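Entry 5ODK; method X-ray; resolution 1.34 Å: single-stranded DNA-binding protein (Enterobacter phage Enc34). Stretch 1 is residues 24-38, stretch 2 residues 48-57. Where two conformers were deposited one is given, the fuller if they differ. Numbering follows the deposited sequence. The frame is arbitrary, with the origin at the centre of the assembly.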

# COMPACT_ATOMS: atom_id res chain seq x y z
N LYS A 24 -4.75 -2.81 -6.63
CA LYS A 24 -3.59 -2.09 -7.17
C LYS A 24 -3.84 -0.60 -7.02
O LYS A 24 -4.88 -0.12 -7.46
CB LYS A 24 -3.33 -2.43 -8.64
CG LYS A 24 -2.10 -1.74 -9.22
CD LYS A 24 -1.87 -2.16 -10.66
CE LYS A 24 -0.68 -1.50 -11.30
NZ LYS A 24 -0.51 -2.03 -12.69
N VAL A 25 -2.92 0.10 -6.36
CA VAL A 25 -2.88 1.55 -6.32
C VAL A 25 -1.74 1.99 -7.20
O VAL A 25 -0.59 1.58 -6.99
CB VAL A 25 -2.80 2.14 -4.91
CG1 VAL A 25 -4.10 1.86 -4.16
CG2 VAL A 25 -1.57 1.75 -4.14
N SER A 26 -2.05 2.76 -8.23
CA SER A 26 -1.08 3.11 -9.26
C SER A 26 -0.63 4.54 -9.13
O SER A 26 -1.45 5.42 -8.81
CB SER A 26 -1.62 2.84 -10.65
OG SER A 26 -2.06 1.49 -10.77
N ASN A 27 0.65 4.79 -9.40
CA ASN A 27 1.17 6.15 -9.46
C ASN A 27 0.99 6.89 -8.14
O ASN A 27 0.28 7.91 -8.04
CB ASN A 27 0.56 6.86 -10.65
CG ASN A 27 0.75 6.08 -11.93
OD1 ASN A 27 1.91 5.72 -12.26
ND2 ASN A 27 -0.35 5.75 -12.62
N VAL A 28 1.67 6.35 -7.14
CA VAL A 28 1.68 6.89 -5.78
C VAL A 28 3.14 7.12 -5.38
O VAL A 28 4.04 6.47 -5.94
CB VAL A 28 0.96 5.98 -4.79
CG1 VAL A 28 -0.50 5.86 -5.20
CG2 VAL A 28 1.62 4.61 -4.69
N ARG A 29 3.38 8.03 -4.44
CA ARG A 29 4.75 8.30 -4.05
C ARG A 29 5.09 7.47 -2.83
O ARG A 29 4.33 7.39 -1.88
CB ARG A 29 4.94 9.80 -3.78
CG ARG A 29 6.36 10.31 -3.87
CD ARG A 29 6.40 11.83 -3.90
NE ARG A 29 7.76 12.27 -4.01
CZ ARG A 29 8.15 13.51 -3.85
NH1 ARG A 29 7.28 14.47 -3.58
NH2 ARG A 29 9.43 13.79 -3.94
N CYS A 30 6.24 6.84 -2.82
CA CYS A 30 6.55 6.03 -1.68
C CYS A 30 7.39 6.75 -0.64
O CYS A 30 8.09 7.72 -0.91
CB CYS A 30 7.19 4.72 -2.03
SG CYS A 30 8.91 4.79 -2.32
N SER A 31 7.30 6.20 0.56
CA SER A 31 7.96 6.72 1.73
C SER A 31 8.36 5.52 2.61
O SER A 31 7.69 4.49 2.64
CB SER A 31 6.93 7.62 2.39
OG SER A 31 7.38 8.11 3.60
N TYR A 32 9.48 5.65 3.31
CA TYR A 32 9.93 4.64 4.26
C TYR A 32 9.93 3.22 3.69
O TYR A 32 9.46 2.28 4.33
CB TYR A 32 9.11 4.71 5.56
CG TYR A 32 9.09 6.05 6.21
CD1 TYR A 32 10.24 6.59 6.75
CD2 TYR A 32 7.91 6.78 6.30
CE1 TYR A 32 10.23 7.83 7.37
CE2 TYR A 32 7.90 8.02 6.91
CZ TYR A 32 9.06 8.54 7.43
OH TYR A 32 9.08 9.77 8.06
N PRO A 33 10.51 3.03 2.49
CA PRO A 33 10.55 1.67 1.97
C PRO A 33 11.47 0.74 2.77
O PRO A 33 12.61 1.14 3.10
CB PRO A 33 11.10 1.82 0.56
CG PRO A 33 11.93 3.08 0.64
CD PRO A 33 11.14 3.97 1.57
N HIS A 34 10.96 -0.44 3.07
CA HIS A 34 11.72 -1.56 3.64
C HIS A 34 11.37 -2.79 2.86
O HIS A 34 10.59 -3.63 3.26
CB HIS A 34 11.46 -1.72 5.12
CG HIS A 34 11.97 -0.58 5.92
ND1 HIS A 34 13.32 -0.38 6.16
CD2 HIS A 34 11.33 0.46 6.48
CE1 HIS A 34 13.49 0.72 6.87
NE2 HIS A 34 12.29 1.25 7.10
N LEU A 35 11.97 -2.84 1.67
CA LEU A 35 11.73 -3.89 0.68
C LEU A 35 12.92 -4.82 0.51
O LEU A 35 12.81 -5.89 -0.09
CB LEU A 35 11.38 -3.29 -0.66
CG LEU A 35 10.21 -2.32 -0.68
CD1 LEU A 35 10.01 -1.77 -2.08
CD2 LEU A 35 8.92 -2.93 -0.16
N ASP A 36 14.07 -4.36 1.00
CA ASP A 36 15.33 -5.04 0.81
C ASP A 36 15.52 -6.18 1.78
O ASP A 36 15.99 -7.28 1.39
CB ASP A 36 16.49 -4.02 0.86
CG ASP A 36 16.55 -3.16 2.10
OD1 ASP A 36 15.51 -2.95 2.81
OD2 ASP A 36 17.64 -2.61 2.37
N LYS A 37 15.25 -5.88 3.04
CA LYS A 37 15.42 -6.77 4.13
C LYS A 37 14.32 -6.39 5.12
O LYS A 37 13.90 -5.21 5.23
CB LYS A 37 16.82 -6.63 4.77
CG LYS A 37 17.96 -7.08 3.86
CD LYS A 37 19.34 -7.00 4.48
CE LYS A 37 20.39 -7.32 3.43
NZ LYS A 37 21.73 -7.24 4.06
N PRO A 38 13.85 -7.39 5.87
CA PRO A 38 12.80 -7.04 6.82
C PRO A 38 13.36 -6.33 8.04
O PRO A 38 14.56 -6.38 8.32
CB PRO A 38 12.16 -8.38 7.15
CG PRO A 38 13.22 -9.40 6.88
CD PRO A 38 14.13 -8.83 5.84
N LYS A 48 9.36 -7.72 9.40
CA LYS A 48 8.48 -7.28 8.32
C LYS A 48 9.13 -6.38 7.24
O LYS A 48 9.94 -5.51 7.48
CB LYS A 48 7.26 -6.51 8.84
CG LYS A 48 6.44 -7.22 9.90
CD LYS A 48 5.33 -8.07 9.34
CE LYS A 48 4.42 -8.53 10.48
NZ LYS A 48 3.49 -9.62 10.07
N TYR A 49 8.67 -6.61 6.05
CA TYR A 49 8.82 -5.69 4.92
C TYR A 49 7.70 -4.64 5.00
O TYR A 49 6.61 -4.96 5.49
CB TYR A 49 8.73 -6.47 3.63
CG TYR A 49 9.80 -7.53 3.50
CD1 TYR A 49 9.61 -8.80 3.97
CD2 TYR A 49 11.01 -7.24 2.90
CE1 TYR A 49 10.61 -9.77 3.88
CE2 TYR A 49 12.01 -8.21 2.79
CZ TYR A 49 11.80 -9.47 3.28
OH TYR A 49 12.78 -10.42 3.13
N SER A 50 7.95 -3.44 4.54
CA SER A 50 6.92 -2.40 4.64
C SER A 50 7.13 -1.28 3.64
O SER A 50 8.24 -1.12 3.09
CB SER A 50 6.86 -1.87 6.07
OG SER A 50 8.05 -1.20 6.38
N ILE A 51 6.11 -0.46 3.45
CA ILE A 51 6.21 0.76 2.71
C ILE A 51 5.04 1.66 3.12
O ILE A 51 3.99 1.14 3.58
CB ILE A 51 6.18 0.47 1.17
CG1 ILE A 51 6.77 1.61 0.35
CG2 ILE A 51 4.76 0.13 0.73
CD1 ILE A 51 7.11 1.17 -1.07
N THR A 52 5.23 2.96 2.96
CA THR A 52 4.15 3.92 3.02
C THR A 52 3.93 4.43 1.60
O THR A 52 4.88 4.71 0.86
CB THR A 52 4.49 5.05 4.01
OG1 THR A 52 4.53 4.50 5.33
CG2 THR A 52 3.43 6.16 3.94
N LEU A 53 2.67 4.57 1.23
CA LEU A 53 2.27 5.05 -0.10
C LEU A 53 1.50 6.34 0.08
O LEU A 53 0.54 6.40 0.86
CB LEU A 53 1.43 4.01 -0.82
CG LEU A 53 2.04 2.62 -0.92
CD1 LEU A 53 1.03 1.64 -1.48
CD2 LEU A 53 3.31 2.58 -1.78
N LEU A 54 1.94 7.39 -0.61
CA LEU A 54 1.30 8.68 -0.57
C LEU A 54 0.51 8.82 -1.85
O LEU A 54 1.06 8.90 -2.96
CB LEU A 54 2.36 9.75 -0.46
CG LEU A 54 3.27 9.63 0.75
CD1 LEU A 54 4.33 10.69 0.70
CD2 LEU A 54 2.50 9.69 2.07
N MET A 55 -0.82 8.79 -1.71
CA MET A 55 -1.69 8.68 -2.86
C MET A 55 -2.40 10.03 -3.08
O MET A 55 -3.24 10.43 -2.28
CB MET A 55 -2.68 7.54 -2.62
CG MET A 55 -3.60 7.29 -3.76
SD MET A 55 -4.45 5.71 -3.58
CE MET A 55 -5.69 6.13 -2.38
N PRO A 56 -2.07 10.77 -4.17
CA PRO A 56 -2.70 12.09 -4.38
C PRO A 56 -4.22 12.01 -4.46
O PRO A 56 -4.79 11.27 -5.25
CB PRO A 56 -2.09 12.56 -5.68
CG PRO A 56 -0.72 11.93 -5.69
CD PRO A 56 -0.94 10.56 -5.10
N LYS A 57 -4.86 12.78 -3.59
CA LYS A 57 -6.33 12.73 -3.51
C LYS A 57 -7.01 13.09 -4.82
O LYS A 57 -8.01 12.46 -5.19
CB LYS A 57 -6.83 13.67 -2.42
CG LYS A 57 -6.44 13.28 -1.01
CD LYS A 57 -7.01 14.26 -0.00
CE LYS A 57 -6.79 13.85 1.45
NZ LYS A 57 -7.30 14.91 2.35
O HOH W 1 7.75 1.55 6.20

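A beta bulge interrupts the antiparallel pairing of the two stretches: the register shifts by one between Ser31 and His34, so that Tyr32 and Pro33 lie opposite Ile51 alone. Tyr32, with phi/psi of 50/49°, turns the corner here. Tyr32 O makes no hydrogen bond to the second stretch; a water donates to it at 2.6 Å and is also hydrogen-bonded to Ser50 OG at 2.8 Å.

Two hydrogen-bonded pairs precede the bulge and one follows it. Arg29 and Leu54 exchange two hydrogen bonds, Arg29 N to Leu54 O at 2.9 Å and Leu54 N to Arg29 O at 2.7 Å, both nearly straight. Ser31 and Thr52 form the next such pair: Thr52 N reaches Ser31 O at 2.9 Å with an angle of 161°, whereas Ser31 N to Thr52 O, also 2.9 Å, is more bent at 144°. Beyond the bulge, His34 N donates to Ser50 O at 2.8 Å and Ser50 N to His34 O at 2.9 Å. Between the first two pairs, Cys30 and Leu53 form a non-hydrogen-bonded pair, where Cys30 CA approaches Thr52 O at 3.3 Å in a CA-H...O contact.

Side chains of the hydrogen-bonded pairs share one face of the sheet. There Ser31 CB and Thr52 CB are 3.9 Å apart, and Ser50 OG lies at the edge of the His34 ring, near its plane. The end of the extended Arg29 side chain leads away from the second stretch, and its guanidinium is hydrogen-bonded elsewhere in the structure.

Cys30 and Leu53 point to the other face, in a run of buried apolar contacts. Cys30 CB meets Ile51 CD1 at 3.7 Å. Val25, although it precedes the corner at Asn27, still points toward the second stretch and packs its CG2 against Leu53 CD1 at 3.7 Å; its CG1 lies 3.9 Å from Met55 SD. Val28 touches the same two residues, with CG2 to Leu53 CB at 3.9 Å and CG1 to Met55 CG at 3.7 Å. Leu35 CB points away, yet the side chain bends back to bring CD1 within 4.3 Å of Ile51 CD1.

Where the second strand begins, the Tyr49 ring meets Pro38 of the loop after His34. Pro38 CB sits 4.0 Å from the centroid of the Tyr49 ring, only 15° off its normal, a CH-pi contact over the face. Backbone proximity persists here, with Pro38 CA 3.3 Å from Lys48 O.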